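F420-reducing hydrogenase, subunit beta (PDB 4OMF) probably serves as the flavin- and iron-sulfur-binding subunit through which the hydrogenase passes electrons from hydrogen to coenzyme F420. Local coordinates at residues I194-V199 / E263-N268. Numbering follows the deposited sequence.
Sequences ICKDYV and EKAEKN. With FAD (flavin-adenine dinucleotide), chain R; SF4 (iron/sulfur cluster), chain N.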
loop_
_atom_site.group_PDB
_atom_site.type_symbol
_atom_site.label_atom_id
_atom_site.label_comp_id
_atom_site.label_asym_id
_atom_site.label_seq_id
_atom_site.Cartn_x
_atom_site.Cartn_y
_atom_site.Cartn_z
ATOM N N ILE C 194 4.637 24.791 -14.820
ATOM C CA ILE C 194 5.682 25.436 -14.022
ATOM C C ILE C 194 7.073 25.112 -14.551
ATOM O O ILE C 194 8.087 25.397 -13.909
ATOM C CB ILE C 194 5.559 25.042 -12.531
ATOM C CG1 ILE C 194 5.763 23.535 -12.316
ATOM C CG2 ILE C 194 4.191 25.487 -11.979
ATOM C CD1 ILE C 194 5.729 23.170 -10.831
ATOM N N CYS C 195 7.132 24.570 -15.760
ATOM C CA CYS C 195 8.411 24.210 -16.348
ATOM C C CYS C 195 9.116 25.445 -16.965
ATOM O O CYS C 195 8.532 26.152 -17.797
ATOM C CB CYS C 195 8.218 23.137 -17.405
ATOM S SG CYS C 195 9.810 22.558 -18.099
ATOM N N LYS C 196 10.357 25.701 -16.554
ATOM C CA LYS C 196 11.096 26.892 -17.000
ATOM C C LYS C 196 12.108 26.600 -18.107
ATOM O O LYS C 196 12.697 27.519 -18.686
ATOM C CB LYS C 196 11.852 27.540 -15.819
ATOM C CG LYS C 196 10.956 28.055 -14.698
ATOM C CD LYS C 196 11.619 27.926 -13.316
ATOM C CE LYS C 196 12.634 29.026 -13.051
ATOM N NZ LYS C 196 13.001 29.139 -11.596
ATOM N N ASP C 197 12.331 25.324 -18.377
ATOM C CA ASP C 197 13.449 24.895 -19.210
ATOM C C ASP C 197 12.943 24.525 -20.612
ATOM O O ASP C 197 12.285 23.500 -20.791
ATOM C CB ASP C 197 14.146 23.705 -18.521
ATOM C CG ASP C 197 15.500 23.332 -19.128
ATOM O OD1 ASP C 197 15.764 23.605 -20.320
ATOM O OD2 ASP C 197 16.295 22.710 -18.384
ATOM N N TYR C 198 13.265 25.367 -21.596
ATOM C CA TYR C 198 12.841 25.116 -22.967
ATOM C C TYR C 198 13.871 24.324 -23.760
ATOM O O TYR C 198 13.532 23.367 -24.444
ATOM C CB TYR C 198 12.547 26.434 -23.690
ATOM C CG TYR C 198 12.067 26.234 -25.114
ATOM C CD1 TYR C 198 10.977 25.422 -25.387
ATOM C CD2 TYR C 198 12.699 26.853 -26.179
ATOM C CE1 TYR C 198 10.528 25.240 -26.680
ATOM C CE2 TYR C 198 12.250 26.668 -27.481
ATOM C CZ TYR C 198 11.162 25.863 -27.714
ATOM O OH TYR C 198 10.698 25.663 -28.992
ATOM N N VAL C 199 15.133 24.736 -23.678
ATOM C CA VAL C 199 16.138 24.166 -24.562
ATOM C C VAL C 199 17.004 23.111 -23.880
ATOM O O VAL C 199 18.144 22.888 -24.293
ATOM C CB VAL C 199 17.052 25.264 -25.160
ATOM C CG1 VAL C 199 16.306 26.069 -26.232
ATOM C CG2 VAL C 199 17.593 26.189 -24.076
ATOM N N GLU C 263 8.617 33.131 -18.605
ATOM C CA GLU C 263 7.701 34.099 -18.029
ATOM C C GLU C 263 6.398 33.424 -17.599
ATOM O O GLU C 263 5.835 33.747 -16.542
ATOM C CB GLU C 263 7.415 35.218 -19.029
ATOM C CG GLU C 263 6.515 36.300 -18.507
ATOM C CD GLU C 263 6.516 37.500 -19.425
ATOM O OE1 GLU C 263 7.619 37.910 -19.850
ATOM O OE2 GLU C 263 5.422 38.018 -19.737
ATOM N N LYS C 264 5.935 32.484 -18.417
ATOM C CA LYS C 264 4.687 31.781 -18.142
ATOM C C LYS C 264 4.844 30.933 -16.882
ATOM O O LYS C 264 3.974 30.900 -16.003
ATOM C CB LYS C 264 4.302 30.906 -19.335
ATOM C CG LYS C 264 3.046 30.080 -19.144
ATOM C CD LYS C 264 2.669 29.366 -20.435
ATOM C CE LYS C 264 3.785 28.453 -20.905
ATOM N NZ LYS C 264 3.982 27.317 -19.975
ATOM N N ALA C 265 5.967 30.243 -16.813
ATOM C CA ALA C 265 6.269 29.391 -15.672
ATOM C C ALA C 265 6.334 30.208 -14.386
ATOM O O ALA C 265 5.774 29.809 -13.369
ATOM C CB ALA C 265 7.559 28.653 -15.900
ATOM N N GLU C 266 6.988 31.371 -14.419
ATOM C CA GLU C 266 7.112 32.151 -13.189
ATOM C C GLU C 266 5.739 32.627 -12.703
ATOM O O GLU C 266 5.472 32.661 -11.507
ATOM C CB GLU C 266 8.067 33.321 -13.401
ATOM C CG GLU C 266 9.516 32.888 -13.629
ATOM C CD GLU C 266 10.220 32.359 -12.375
ATOM O OE1 GLU C 266 9.624 32.371 -11.269
ATOM O OE2 GLU C 266 11.392 31.938 -12.499
ATOM N N LYS C 267 4.858 32.965 -13.637
ATOM C CA LYS C 267 3.505 33.363 -13.278
ATOM C C LYS C 267 2.762 32.210 -12.611
ATOM O O LYS C 267 2.050 32.397 -11.610
ATOM C CB LYS C 267 2.736 33.822 -14.522
ATOM C CG LYS C 267 1.412 34.492 -14.223
ATOM C CD LYS C 267 0.843 35.175 -15.462
ATOM C CE LYS C 267 -0.595 35.638 -15.238
ATOM N NZ LYS C 267 -1.510 34.485 -14.943
ATOM N N ASN C 268 2.926 31.024 -13.175
ATOM C CA ASN C 268 2.239 29.844 -12.641
ATOM C C ASN C 268 2.845 29.373 -11.323
ATOM O O ASN C 268 2.120 28.934 -10.428
ATOM C CB ASN C 268 2.236 28.717 -13.677
ATOM C CG ASN C 268 1.364 29.046 -14.877
ATOM O OD1 ASN C 268 0.380 29.770 -14.754
ATOM N ND2 ASN C 268 1.710 28.509 -16.034
HETATM P PA FAD R . 15.538 11.920 -34.506
HETATM O O1A FAD R . 14.194 12.026 -35.179
HETATM O O2A FAD R . 16.759 11.377 -35.188
HETATM O O5B FAD R . 15.331 11.066 -33.177
HETATM C C5B FAD R . 14.319 11.549 -32.283
HETATM C C4B FAD R . 14.647 11.014 -30.888
HETATM O O4B FAD R . 13.693 11.524 -29.955
HETATM C C3B FAD R . 14.550 9.494 -30.871
HETATM O O3B FAD R . 15.706 8.898 -30.262
HETATM C C2B FAD R . 13.324 9.236 -30.007
HETATM O O2B FAD R . 13.491 8.039 -29.231
HETATM C C1B FAD R . 13.239 10.468 -29.125
HETATM N N9A FAD R . 11.843 10.705 -28.719
HETATM C C8A FAD R . 10.788 10.801 -29.548
HETATM N N7A FAD R . 9.652 11.036 -28.850
HETATM C C5A FAD R . 10.008 11.092 -27.536
HETATM C C6A FAD R . 9.290 11.290 -26.256
HETATM N N6A FAD R . 7.943 11.468 -26.220
HETATM N N1A FAD R . 10.030 11.288 -25.136
HETATM C C2A FAD R . 11.363 11.076 -25.139
HETATM N N3A FAD R . 12.087 10.875 -26.265
HETATM C C4A FAD R . 11.453 10.877 -27.465
HETATM N N1 FAD R . 11.406 20.679 -30.631
HETATM C C2 FAD R . 11.447 22.070 -30.580
HETATM O O2 FAD R . 12.184 22.679 -31.381
HETATM N N3 FAD R . 10.635 22.738 -29.673
HETATM C C4 FAD R . 9.832 22.042 -28.793
HETATM O O4 FAD R . 9.146 22.682 -27.965
HETATM C C4X FAD R . 9.306 20.784 -29.272
HETATM N N5 FAD R . 8.350 20.109 -28.357
HETATM C C5X FAD R . 8.743 18.726 -28.056
HETATM C C6 FAD R . 7.902 18.063 -27.147
HETATM C C7 FAD R . 8.041 16.685 -26.945
HETATM C C7M FAD R . 7.143 15.960 -25.952
HETATM C C8 FAD R . 9.010 16.000 -27.677
HETATM C C8M FAD R . 9.255 14.508 -27.554
HETATM C C9 FAD R . 9.848 16.657 -28.604
HETATM C C9A FAD R . 9.656 18.018 -28.868
HETATM N N10 FAD R . 10.556 18.708 -29.721
HETATM C C10 FAD R . 10.338 20.033 -30.049
HETATM C "C1'" FAD R . 11.793 18.105 -30.257
HETATM C "C2'" FAD R . 11.653 17.518 -31.638
HETATM O "O2'" FAD R . 10.380 17.273 -32.027
HETATM C "C3'" FAD R . 12.579 16.575 -31.904
HETATM O "O3'" FAD R . 12.374 15.408 -31.246
HETATM C "C4'" FAD R . 14.029 17.028 -31.943
HETATM O "O4'" FAD R . 14.220 18.156 -32.823
HETATM C "C5'" FAD R . 14.953 15.873 -32.345
HETATM O "O5'" FAD R . 14.850 15.641 -33.741
HETATM P P FAD R . 15.977 14.823 -34.530
HETATM O O1P FAD R . 17.306 15.431 -34.141
HETATM O O2P FAD R . 15.625 14.760 -35.987
HETATM O O3P FAD R . 15.892 13.354 -33.834
HETATM FE FE1 SF4 N . 8.680 18.090 -19.247
HETATM FE FE2 SF4 N . 8.786 20.736 -19.192
HETATM FE FE3 SF4 N . 6.436 19.543 -19.621
HETATM FE FE4 SF4 N . 8.302 19.422 -21.558
HETATM S S1 SF4 N . 7.257 21.350 -20.792
HETATM S S2 SF4 N . 7.050 17.639 -20.755
HETATM S S3 SF4 N . 10.221 19.406 -20.358
HETATM S S4 SF4 N . 7.656 19.440 -17.681
HETATM O O HOH W 1 6.003 26.072 -18.907
#
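The Glu-266 carboxylate meets Lys-196 through OE2 alone, and the ammonium lies well off the carboxylate plane rather than within it: NZ forms a long salt bridge of 3.4 Å to OE2. Lys-196 CE is also close beside this oxygen, at 3.2 Å. Bends at chi2 and chi3 swing the lysine chain round to helix 251-275. The second flat group, the Tyr-198 ring, has FAD O4 at its edge, near the ring plane.

Between them runs the cluster-binding loop, where Cys-192 and Cys-195 form a Cys-x-x-Cys motif beside the iron-sulfur cluster. Cys-195 SG, anti to its backbone N (chi1 -176°), turns from the helix and ligates an iron, FE2, at 2.4 Å. Its carbonyl oxygen lies on the helix side, with Ala-265 CB beside it at 3.3 Å from Cys-195 O. The alanine methyl thus fits close to the loop backbone, with Lys-196 CG alongside. One residue earlier in the loop, Ile-194 CG2 meets Asn-268 CB at 4.1 Å, while the Asn-268 amide turns its ND2 to Lys-193 O.

Lysines of the same helix extend the grip: Lys-262 NZ bonds Lys-196 O, and Lys-261 NZ bonds Asp-197 O. With Cys-195 on the cluster and Tyr-198 on the flavin, the loop joins the C-terminal helix to both cofactors. One water links the two segments, donating to Cys-195 O and accepting from Lys-264 NZ; this nearby positive charge would probably polarise the carbonyl. At the flavin end, FAD N3 donates to Tyr-198 OH over 3.0 Å, at an N-H...O angle of 162°.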